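Local structure of diacylglycerol kinase (Bacillus anthracis, 3S40) at residues A[66-71]-A[118-123]; A[103-106]-A[110-113]; A[190-195]-A[253-258]. The protein probably phosphorylates diacylglycerol or a related lipid, using ATP as the phosphate donor. All blocks are in the same frame, centred on the assembly; numbering follows the deposited sequence.

Contact 1. Residues A[66-71]-A[118-123]; sequences LIIVFG and KLITKE
Ile120 of helix 113-120 meets Ile68 and Leu66 of strand 66-71, and the meeting is wholly apolar: methyl groups touch methyl groups and no hydrogen bond passes between the segments. Ile68 and Ile120 reach toward each other tip to tip. The closest approach is Ile68 CG2 to Ile120 CD1 at 3.5 Å, and Ile68 CD1 rests 3.9 Å from Ile120 CG2, so both branches of each isoleucine are used. Leu66 crosses Ile120 at a slant and adds a single touch, its CD2 lying 4.0 Å from Ile120 CG2. With CG anti to the backbone N (chi1 176°), the leucine sends its branched end toward the helix. Leu66 and Ile68 are two apart on an extended strand and therefore present their side chains on the same face of the sheet.

Beside this apolar contact, the chain turns after the helix: a type I turn runs from Ile120 to Glu123, where Glu123 N donates to Ile120 O at 2.9 Å, and Glu123 itself adopts a positive phi of 56°. Outside the two segments, its carboxylate is held by Thr6 OG1 and Lys7 N, which ties the turn to the N-terminal part of the chain.

The arrangement is helix-on-sheet packing within the diacylglycerol kinase catalytic domain. Strand 66-71 is an inner strand of the parallel sheet, hydrogen-bonded to strands 11-15 and 91-96; Ile68 also touches Leu35 of helix 24-38, while Ile120 reaches Ile95 of strand 91-96.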
# COMPACT_ATOMS: atom_id res chain seq x y z
N LEU A 66 -0.12 -17.24 -8.76
CA LEU A 66 -0.62 -15.88 -8.83
C LEU A 66 -1.88 -15.79 -8.00
O LEU A 66 -2.78 -16.64 -8.13
CB LEU A 66 -0.94 -15.53 -10.29
CG LEU A 66 -1.57 -14.15 -10.55
CD1 LEU A 66 -0.65 -13.00 -10.05
CD2 LEU A 66 -1.91 -13.97 -12.04
N ILE A 67 -1.94 -14.80 -7.12
CA ILE A 67 -3.16 -14.48 -6.39
C ILE A 67 -3.68 -13.12 -6.84
O ILE A 67 -2.97 -12.12 -6.78
CB ILE A 67 -2.95 -14.48 -4.85
CG1 ILE A 67 -2.62 -15.90 -4.36
CG2 ILE A 67 -4.20 -13.95 -4.14
CD1 ILE A 67 -2.64 -16.07 -2.85
N ILE A 68 -4.91 -13.09 -7.33
CA ILE A 68 -5.54 -11.84 -7.77
C ILE A 68 -6.57 -11.45 -6.74
O ILE A 68 -7.34 -12.29 -6.29
CB ILE A 68 -6.23 -12.02 -9.13
CG1 ILE A 68 -5.25 -12.63 -10.13
CG2 ILE A 68 -6.84 -10.68 -9.61
CD1 ILE A 68 -5.89 -12.96 -11.47
N VAL A 69 -6.57 -10.19 -6.34
CA VAL A 69 -7.61 -9.73 -5.40
C VAL A 69 -8.51 -8.68 -6.04
O VAL A 69 -8.03 -7.65 -6.50
CB VAL A 69 -6.99 -9.23 -4.08
CG1 VAL A 69 -5.90 -8.21 -4.36
CG2 VAL A 69 -8.07 -8.68 -3.16
N PHE A 70 -9.81 -8.95 -6.12
CA PHE A 70 -10.78 -7.95 -6.52
C PHE A 70 -11.41 -7.33 -5.29
O PHE A 70 -12.19 -7.98 -4.60
CB PHE A 70 -11.89 -8.55 -7.40
CG PHE A 70 -12.99 -7.56 -7.74
CD1 PHE A 70 -12.68 -6.28 -8.17
CD2 PHE A 70 -14.32 -7.92 -7.67
CE1 PHE A 70 -13.68 -5.36 -8.50
CE2 PHE A 70 -15.34 -7.01 -8.00
CZ PHE A 70 -15.02 -5.73 -8.41
N GLY A 71 -11.06 -6.08 -5.00
CA GLY A 71 -11.62 -5.42 -3.84
C GLY A 71 -10.93 -4.12 -3.47
O GLY A 71 -9.95 -3.72 -4.10
N LYS A 118 -7.52 -7.25 -17.86
CA LYS A 118 -6.74 -7.47 -19.06
C LYS A 118 -5.24 -7.22 -18.86
O LYS A 118 -4.41 -7.99 -19.35
CB LYS A 118 -7.27 -6.61 -20.21
CG LYS A 118 -8.72 -6.96 -20.53
CD LYS A 118 -9.31 -6.04 -21.57
CE LYS A 118 -10.79 -6.30 -21.73
NZ LYS A 118 -11.39 -5.35 -22.70
N LEU A 119 -4.91 -6.16 -18.12
CA LEU A 119 -3.54 -5.91 -17.67
C LEU A 119 -2.90 -7.16 -17.02
O LEU A 119 -1.77 -7.53 -17.34
CB LEU A 119 -3.50 -4.73 -16.70
CG LEU A 119 -2.09 -4.44 -16.15
CD1 LEU A 119 -1.20 -3.85 -17.23
CD2 LEU A 119 -2.15 -3.53 -14.94
N ILE A 120 -3.62 -7.81 -16.12
CA ILE A 120 -3.05 -8.98 -15.43
C ILE A 120 -2.66 -10.02 -16.47
O ILE A 120 -1.67 -10.73 -16.32
CB ILE A 120 -4.08 -9.59 -14.47
CG1 ILE A 120 -4.36 -8.59 -13.34
CG2 ILE A 120 -3.60 -10.95 -13.96
CD1 ILE A 120 -5.49 -9.00 -12.41
N THR A 121 -3.45 -10.06 -17.53
CA THR A 121 -3.28 -10.96 -18.64
C THR A 121 -1.95 -10.74 -19.37
O THR A 121 -1.45 -11.62 -20.06
CB THR A 121 -4.47 -10.72 -19.61
OG1 THR A 121 -5.44 -11.75 -19.45
CG2 THR A 121 -4.04 -10.58 -21.04
N LYS A 122 -1.37 -9.56 -19.20
CA LYS A 122 -0.11 -9.26 -19.88
C LYS A 122 1.06 -9.74 -19.04
O LYS A 122 2.21 -9.76 -19.51
CB LYS A 122 0.01 -7.77 -20.16
CG LYS A 122 -1.07 -7.23 -21.10
CD LYS A 122 -1.16 -8.04 -22.39
CE LYS A 122 -2.20 -7.44 -23.34
NZ LYS A 122 -2.54 -8.40 -24.44
N GLU A 123 0.78 -10.10 -17.80
CA GLU A 123 1.81 -10.68 -16.93
C GLU A 123 3.09 -9.84 -16.73
O GLU A 123 4.19 -10.38 -16.69
CB GLU A 123 2.20 -12.05 -17.46
CG GLU A 123 1.01 -12.99 -17.64
CD GLU A 123 1.41 -14.45 -17.88
OE1 GLU A 123 2.62 -14.77 -17.89
OE2 GLU A 123 0.49 -15.27 -18.07

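Contact 2. Residues A[103-106]-A[110-113]; sequences FSRT and PQNI
The guanidinium of Arg105 and the side-chain amide of Gln111 lie stacked, their planes 28° apart, with Gln111 OE1 over one guanidinium face toward its rim, 3.5 Å from Arg105 NH1. The amide nitrogen has a different partner: Gln111 NE2 donates to Ser104 OG over 2.9 Å, nearly straight at 164°, and the hydroxyl oxygen sits practically in the amide plane. Gln111 is bent at chi2 (-61°), which turns its amide onto the guanidinium at the end of the extended arginine chain, and the two side chains cross at about a right angle. Arg105 CG also packs against the amide, 3.7 Å from Gln111 NE2.

Within the diacylglycerol kinase catalytic domain, such a link joins the end of the short helix 102-106 to the loop that leads into helix 113-120, where Asn112 is the N-cap and its OD1 accepts from Glu115 N.

Each polar end has further holds. Gln111 NE2 also donates to Val109 O and Gln111 OE1 accepts from Asn101 ND2, bonds that together with Ser104 restrict rotation of the amide; Ser104 OG bonds to Asn101 O. Arg105 NE donates to Cys100 O, a second hold on the group that the amide stacks against.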
# COMPACT_ATOMS: atom_id res chain seq x y z
N PHE A 103 -2.93 1.27 -3.47
CA PHE A 103 -1.83 0.49 -4.00
C PHE A 103 -1.96 0.08 -5.47
O PHE A 103 -0.95 -0.01 -6.18
CB PHE A 103 -1.42 -0.68 -3.10
CG PHE A 103 0.06 -0.89 -3.14
CD1 PHE A 103 0.89 -0.08 -2.38
CD2 PHE A 103 0.62 -1.80 -4.03
CE1 PHE A 103 2.26 -0.21 -2.45
CE2 PHE A 103 1.98 -1.94 -4.11
CZ PHE A 103 2.81 -1.14 -3.33
N SER A 104 -3.19 -0.12 -5.93
CA SER A 104 -3.42 -0.41 -7.33
C SER A 104 -2.95 0.79 -8.15
O SER A 104 -2.32 0.64 -9.22
CB SER A 104 -4.90 -0.78 -7.60
OG SER A 104 -5.72 0.36 -7.84
N ARG A 105 -3.21 2.00 -7.65
CA ARG A 105 -2.72 3.19 -8.36
C ARG A 105 -1.20 3.26 -8.39
O ARG A 105 -0.60 3.65 -9.38
CB ARG A 105 -3.28 4.48 -7.77
CG ARG A 105 -4.77 4.64 -8.01
CD ARG A 105 -5.30 5.83 -7.24
NE ARG A 105 -6.74 5.73 -7.04
CZ ARG A 105 -7.64 6.24 -7.86
NH1 ARG A 105 -8.93 6.10 -7.60
NH2 ARG A 105 -7.24 6.89 -8.95
N THR A 106 -0.57 2.85 -7.30
CA THR A 106 0.88 2.86 -7.24
C THR A 106 1.47 2.02 -8.39
O THR A 106 2.48 2.38 -9.01
CB THR A 106 1.36 2.38 -5.85
OG1 THR A 106 1.03 3.38 -4.87
CG2 THR A 106 2.86 2.15 -5.84
N PRO A 110 -5.05 0.29 -14.27
CA PRO A 110 -6.25 1.00 -14.75
C PRO A 110 -7.36 0.91 -13.72
O PRO A 110 -7.56 -0.15 -13.12
CB PRO A 110 -6.65 0.19 -15.99
CG PRO A 110 -5.37 -0.39 -16.49
CD PRO A 110 -4.49 -0.63 -15.29
N GLN A 111 -8.09 2.00 -13.51
CA GLN A 111 -9.17 1.98 -12.53
C GLN A 111 -10.48 1.42 -13.12
O GLN A 111 -11.42 1.11 -12.39
CB GLN A 111 -9.36 3.37 -11.89
CG GLN A 111 -8.17 3.82 -11.02
CD GLN A 111 -7.93 2.89 -9.83
OE1 GLN A 111 -8.74 2.82 -8.91
NE2 GLN A 111 -6.80 2.15 -9.85
N ASN A 112 -10.52 1.29 -14.43
CA ASN A 112 -11.59 0.54 -15.10
C ASN A 112 -11.31 -0.94 -14.89
O ASN A 112 -10.27 -1.46 -15.35
CB ASN A 112 -11.60 0.90 -16.60
CG ASN A 112 -12.52 0.01 -17.41
OD1 ASN A 112 -12.33 -1.20 -17.51
ND2 ASN A 112 -13.52 0.62 -18.04
N ILE A 113 -12.20 -1.64 -14.20
CA ILE A 113 -11.88 -3.00 -13.77
C ILE A 113 -11.69 -3.95 -14.94
O ILE A 113 -10.88 -4.87 -14.85
CB ILE A 113 -12.87 -3.56 -12.75
CG1 ILE A 113 -14.26 -3.69 -13.36
CG2 ILE A 113 -12.90 -2.67 -11.50
CD1 ILE A 113 -15.27 -4.28 -12.39

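Contact 3. Residues A[190-195]-A[253-258]; sequences QVYEDE and DIFHVK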
# COMPACT_ATOMS: atom_id res chain seq x y z
N GLN A 190 21.59 8.59 12.27
CA GLN A 190 21.39 10.00 12.54
C GLN A 190 20.12 10.20 13.35
O GLN A 190 19.38 9.25 13.59
CB GLN A 190 21.31 10.79 11.24
CG GLN A 190 22.33 10.35 10.22
CD GLN A 190 22.84 11.51 9.41
OE1 GLN A 190 22.68 11.54 8.19
NE2 GLN A 190 23.47 12.48 10.07
N VAL A 191 19.88 11.43 13.79
CA VAL A 191 18.67 11.72 14.56
C VAL A 191 18.02 13.06 14.24
O VAL A 191 18.65 13.98 13.70
CB VAL A 191 18.91 11.64 16.08
CG1 VAL A 191 19.63 10.35 16.45
CG2 VAL A 191 19.68 12.85 16.56
N TYR A 192 16.74 13.14 14.60
CA TYR A 192 15.92 14.32 14.39
C TYR A 192 15.01 14.52 15.60
O TYR A 192 14.20 13.66 15.91
CB TYR A 192 15.06 14.16 13.14
CG TYR A 192 14.04 15.26 12.97
CD1 TYR A 192 12.77 15.14 13.52
CD2 TYR A 192 14.35 16.42 12.29
CE1 TYR A 192 11.84 16.15 13.38
CE2 TYR A 192 13.43 17.44 12.15
CZ TYR A 192 12.17 17.29 12.69
OH TYR A 192 11.24 18.30 12.56
N GLU A 193 15.15 15.66 16.27
CA GLU A 193 14.26 16.01 17.36
C GLU A 193 13.54 17.31 17.05
O GLU A 193 14.16 18.28 16.59
CB GLU A 193 15.04 16.16 18.67
CG GLU A 193 15.10 14.90 19.50
CD GLU A 193 16.25 14.92 20.49
OE1 GLU A 193 17.40 15.18 20.07
OE2 GLU A 193 16.01 14.67 21.69
N ASP A 194 12.24 17.33 17.30
CA ASP A 194 11.47 18.55 17.08
C ASP A 194 10.02 18.44 17.52
O ASP A 194 9.59 17.42 18.06
CB ASP A 194 11.53 18.97 15.61
CG ASP A 194 11.81 20.45 15.44
OD1 ASP A 194 12.77 20.95 16.06
OD2 ASP A 194 11.07 21.11 14.68
N GLU A 195 9.28 19.52 17.30
CA GLU A 195 7.86 19.58 17.60
C GLU A 195 7.12 19.40 16.29
O GLU A 195 7.24 20.22 15.38
CB GLU A 195 7.53 20.95 18.20
CG GLU A 195 6.19 21.04 18.93
CD GLU A 195 6.24 20.42 20.32
OE1 GLU A 195 7.25 19.77 20.65
OE2 GLU A 195 5.26 20.60 21.08
N ASP A 253 10.06 24.06 7.50
CA ASP A 253 8.76 23.77 8.09
C ASP A 253 8.40 22.29 7.96
O ASP A 253 7.50 21.78 8.63
CB ASP A 253 7.69 24.64 7.43
CG ASP A 253 8.12 26.09 7.28
OD1 ASP A 253 7.68 26.76 6.33
OD2 ASP A 253 8.92 26.56 8.12
N ILE A 254 9.12 21.59 7.08
CA ILE A 254 8.87 20.18 6.83
C ILE A 254 10.17 19.40 6.72
O ILE A 254 11.07 19.78 5.97
CB ILE A 254 8.01 19.99 5.56
CG1 ILE A 254 6.62 20.58 5.78
CG2 ILE A 254 7.92 18.52 5.18
CD1 ILE A 254 5.66 20.31 4.64
N PHE A 255 10.28 18.32 7.49
CA PHE A 255 11.44 17.46 7.42
C PHE A 255 11.13 16.22 6.57
O PHE A 255 10.15 15.53 6.80
CB PHE A 255 11.89 17.04 8.82
CG PHE A 255 13.08 16.12 8.82
CD1 PHE A 255 14.33 16.59 8.44
CD2 PHE A 255 12.96 14.80 9.23
CE1 PHE A 255 15.44 15.74 8.46
CE2 PHE A 255 14.06 13.95 9.25
CZ PHE A 255 15.30 14.42 8.86
N HIS A 256 11.98 15.95 5.58
CA HIS A 256 11.79 14.80 4.71
C HIS A 256 13.13 14.16 4.44
O HIS A 256 14.05 14.82 3.94
CB HIS A 256 11.16 15.22 3.39
CG HIS A 256 11.01 14.10 2.41
ND1 HIS A 256 10.94 14.30 1.05
CD2 HIS A 256 10.91 12.76 2.60
CE1 HIS A 256 10.81 13.13 0.44
NE2 HIS A 256 10.79 12.18 1.35
N VAL A 257 13.25 12.89 4.79
CA VAL A 257 14.47 12.17 4.48
C VAL A 257 14.12 10.74 4.09
O VAL A 257 13.04 10.25 4.42
CB VAL A 257 15.44 12.14 5.68
CG1 VAL A 257 14.92 11.23 6.78
CG2 VAL A 257 16.82 11.68 5.23
N LYS A 258 15.03 10.08 3.39
CA LYS A 258 14.87 8.67 3.07
C LYS A 258 15.79 7.83 3.92
O LYS A 258 16.95 8.17 4.08
CB LYS A 258 15.13 8.42 1.58
CG LYS A 258 13.92 8.74 0.70
CD LYS A 258 14.32 8.96 -0.75
CE LYS A 258 13.11 9.11 -1.65
NZ LYS A 258 12.38 7.81 -1.77
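Both Tyr192 and Phe255 carry CG anti to the backbone N (chi1 172° and 179°), which brings the two rings together between the strands; the CA atoms of Tyr192 and Phe255 stand 8.9 Å apart, the nearest pair of the two segments. The side chains slide past each other in opposite directions and overlap as an offset stack, with centroids 4.3 Å apart and planes 12° from parallel. Tyr192 CD2 lies above the centre of the phenylalanine ring, whereas Phe255 CD2 falls toward the rim of the tyrosine ring. The closest pair is Tyr192 CE2 to Phe255 CG at 3.6 Å, and Phe255 CB continues the overlap 3.7 Å from Tyr192 CE2.

The two strands belong to different antiparallel sheets, each lying at a sheet's edge within the chain. The pair therefore bridges two sheets in the beta-sandwich-like C-terminal domain, near the surface and partly accessible to solvent. Backbone bonds bind Tyr192 to Ile185 in its own sheet and Phe255 to Val228 in the other, while the tyrosine side chain also touches Ile185 and Lys230.

No hydrogen bond crosses between the segments, so the sheet edges meet here through dispersion and ring overlap, which set no polar direction.

In the fold
From the N terminus, the chain first enters contact 1 at strand 66-71 and closes it at 118-123. Contact 2 opens and closes between those ends: a small loop of three residues, 107-109, within the larger one. The two touch, through Leu119 packing on Pro110 and Phe70 on Ile113, so helix 113-120 packs on the preceding loop and on the parallel sheet of the catalytic domain, while contact 2 ties that loop to helix 102-106. Contact 3 follows in series, closing a loop of 57 residues and joining two antiparallel sheets of the C-terminal domain. Its centre lies about 39 Å from that of contact 1 and about 32 Å from that of contact 2, on the opposite side of the chain's centre.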